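Local coordinates for protein (histonelike protein HU) (Thermotoga maritima, PDB 1B8Z) that binds and wraps DNA as a histone-like protein, stabilising the duplex against denaturation under extreme environmental conditions, at the interface of chains A and B. Numbering follows the deposited sequence. Chains: chain A/B, Protein (histonelike protein HU).

The interface of chains A and B. Residues chain A 1, 6, 9-10, 13; chain B 28, 31-32, 42.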
ATOM      1  N   MET A   1      11.265   4.011  -7.927  1.00 17.35           N
ATOM      2  CA  MET A   1      10.807   5.020  -6.926  1.00 18.97           C
ATOM      3  C   MET A   1      10.973   4.514  -5.507  1.00 15.00           C
ATOM      4  O   MET A   1      10.741   3.318  -5.312  1.00 16.82           O
ATOM      5  CB  MET A   1       9.323   5.238  -7.250  1.00 24.62           C
ATOM      6  CG  MET A   1       8.496   6.011  -6.263  1.00 31.21           C
ATOM      7  SD  MET A   1       6.793   6.153  -6.792  1.00 25.29           S
ATOM      8  CE  MET A   1       6.883   6.357  -8.552  1.00 30.72           C
ATOM      9  N   LEU A   6       7.430   8.371  -3.482  1.00 15.05           N
ATOM     10  CA  LEU A   6       6.009   7.994  -3.462  1.00 13.22           C
ATOM     11  C   LEU A   6       5.210   9.022  -2.678  1.00 12.88           C
ATOM     12  O   LEU A   6       4.124   9.442  -3.142  1.00 16.30           O
ATOM     13  CB  LEU A   6       5.877   6.574  -2.862  1.00 13.47           C
ATOM     14  CG  LEU A   6       4.440   6.064  -2.621  1.00 14.46           C
ATOM     15  CD1 LEU A   6       3.670   5.927  -3.914  1.00 18.88           C
ATOM     16  CD2 LEU A   6       4.486   4.728  -1.867  1.00 16.34           C
ATOM     17  N   ARG A   9       4.827  12.327  -4.726  1.00 16.86           N
ATOM     18  CA  ARG A   9       3.945  12.169  -5.864  1.00 16.22           C
ATOM     19  C   ARG A   9       2.488  12.119  -5.389  1.00 17.31           C
ATOM     20  O   ARG A   9       1.601  12.763  -5.980  1.00 19.07           O
ATOM     21  CB  ARG A   9       4.209  10.909  -6.678  1.00 19.63           C
ATOM     22  CG  ARG A   9       5.555  10.980  -7.408  1.00 27.83           C
ATOM     23  CD  ARG A   9       5.719   9.791  -8.337  1.00 29.23           C
ATOM     24  NE  ARG A   9       6.991   9.853  -9.067  1.00 38.32           N
ATOM     25  CZ  ARG A   9       7.338  10.791  -9.942  1.00 46.74           C
ATOM     26  NH1 ARG A   9       6.520  11.794 -10.244  1.00 51.67           N
ATOM     27  NH2 ARG A   9       8.521  10.742 -10.549  1.00 47.27           N
ATOM     28  N   VAL A  10       2.252  11.344  -4.324  1.00 14.29           N
ATOM     29  CA  VAL A  10       0.873  11.307  -3.815  1.00 13.52           C
ATOM     30  C   VAL A  10       0.424  12.631  -3.250  1.00 16.48           C
ATOM     31  O   VAL A  10      -0.742  13.054  -3.431  1.00 18.10           O
ATOM     32  CB  VAL A  10       0.794  10.179  -2.739  1.00 13.60           C
ATOM     33  CG1 VAL A  10      -0.536  10.247  -1.991  1.00 14.31           C
ATOM     34  CG2 VAL A  10       1.016   8.876  -3.475  1.00 15.59           C
ATOM     35  N   LYS A  13      -0.593  14.931  -6.216  1.00 17.80           N
ATOM     36  CA  LYS A  13      -1.830  14.503  -6.872  1.00 18.11           C
ATOM     37  C   LYS A  13      -3.055  14.726  -5.992  1.00 18.74           C
ATOM     38  O   LYS A  13      -4.111  15.149  -6.508  1.00 20.07           O
ATOM     39  CB  LYS A  13      -1.812  13.047  -7.299  1.00 21.25           C
ATOM     40  CG  LYS A  13      -0.753  12.608  -8.294  1.00 22.77           C
ATOM     41  CD  LYS A  13      -0.911  11.104  -8.466  1.00 29.71           C
ATOM     42  CE  LYS A  13       0.121  10.500  -9.396  1.00 38.83           C
ATOM     43  NZ  LYS A  13      -0.283   9.110  -9.749  1.00 38.78           N
TER
ATOM     44  N   ILE B  28      -2.344   6.552  -3.489  1.00 12.53           N
ATOM     45  CA  ILE B  28      -1.211   5.651  -3.364  1.00 11.53           C
ATOM     46  C   ILE B  28      -1.347   4.483  -4.340  1.00 14.11           C
ATOM     47  O   ILE B  28      -0.400   4.163  -5.064  1.00 14.63           O
ATOM     48  CB  ILE B  28      -1.106   5.095  -1.914  1.00 11.67           C
ATOM     49  CG1 ILE B  28      -0.683   6.226  -0.986  1.00 13.88           C
ATOM     50  CG2 ILE B  28      -0.102   3.931  -1.878  1.00 15.02           C
ATOM     51  CD1 ILE B  28      -0.993   5.853   0.474  1.00 15.77           C
ATOM     52  N   THR B  31      -0.806   5.627  -7.852  1.00 15.04           N
ATOM     53  CA  THR B  31       0.613   5.964  -8.111  1.00 15.71           C
ATOM     54  C   THR B  31       1.460   4.734  -8.288  1.00 16.64           C
ATOM     55  O   THR B  31       2.340   4.676  -9.154  1.00 17.24           O
ATOM     56  CB  THR B  31       1.151   6.876  -7.014  1.00 16.18           C
ATOM     57  OG1 THR B  31       0.325   8.050  -7.009  1.00 19.29           O
ATOM     58  CG2 THR B  31       2.598   7.298  -7.242  1.00 19.36           C
ATOM     59  N   ILE B  32       1.276   3.692  -7.464  1.00 13.90           N
ATOM     60  CA  ILE B  32       2.017   2.456  -7.627  1.00 13.17           C
ATOM     61  C   ILE B  32       1.657   1.796  -8.951  1.00 16.28           C
ATOM     62  O   ILE B  32       2.541   1.340  -9.693  1.00 18.55           O
ATOM     63  CB  ILE B  32       1.724   1.498  -6.442  1.00 15.21           C
ATOM     64  CG1 ILE B  32       2.300   2.112  -5.182  1.00 15.16           C
ATOM     65  CG2 ILE B  32       2.255   0.097  -6.764  1.00 17.01           C
ATOM     66  CD1 ILE B  32       1.890   1.319  -3.916  1.00 17.63           C
ATOM     67  N   VAL B  42       8.746   0.066  -7.270  1.00 20.29           N
ATOM     68  CA  VAL B  42       8.278   0.897  -6.153  1.00 19.01           C
ATOM     69  C   VAL B  42       8.832   0.211  -4.911  1.00 19.54           C
ATOM     70  O   VAL B  42       8.310  -0.825  -4.473  1.00 21.33           O
ATOM     71  CB  VAL B  42       6.765   1.124  -6.043  1.00 18.12           C
ATOM     72  CG1 VAL B  42       6.451   1.973  -4.827  1.00 20.86           C
ATOM     73  CG2 VAL B  42       6.272   1.766  -7.341  1.00 21.26           C
TER
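The side-chain amine nitrogen NZ of A:Lys13 gives a hydrogen bond to the hydroxyl OG1 of B:Thr31, 3.0 Å away, and so ties helix 3-14 of one subunit to helix 18-37 of the other in the intertwined dimer of the HU family. The lysine lies stretched out beyond CG, and its last methylenes pass over the same hydroxyl at a slant, with CE of A:Lys13 3.4 Å from OG1 of B:Thr31. With an alanine in place of A:Lys13 the amine and its methylenes are gone, and the hydroxyl of B:Thr31 is likely to lose this cross-subunit partner.

B:Thr31 is the hub of the patch, with 75 Å² of its surface hidden by chain A. Its chi1 of -59° sets OG1 opposite the carbonyl carbon, facing the lysine, and sends the methyl CG2 the other way, towards A:Leu6 and A:Arg9. There CG2 meets the CD1 branch of A:Leu6 at 3.8 Å and CB of A:Arg9 at 4.0 Å; the arginine takes part through its aliphatic stem.

A:Val10 packs against both B:Thr31 and B:Ile28. Its CG2 methyl lies 3.7 Å from OG1 of B:Thr31 and also reaches CA of B:Ile28, one turn back along helix 18-37, while CG1 touches the isoleucine's CG1. At the other end, the backbone O of A:Met1 lies 3.6 Å from CA of B:Val42, where strand 42-44 begins.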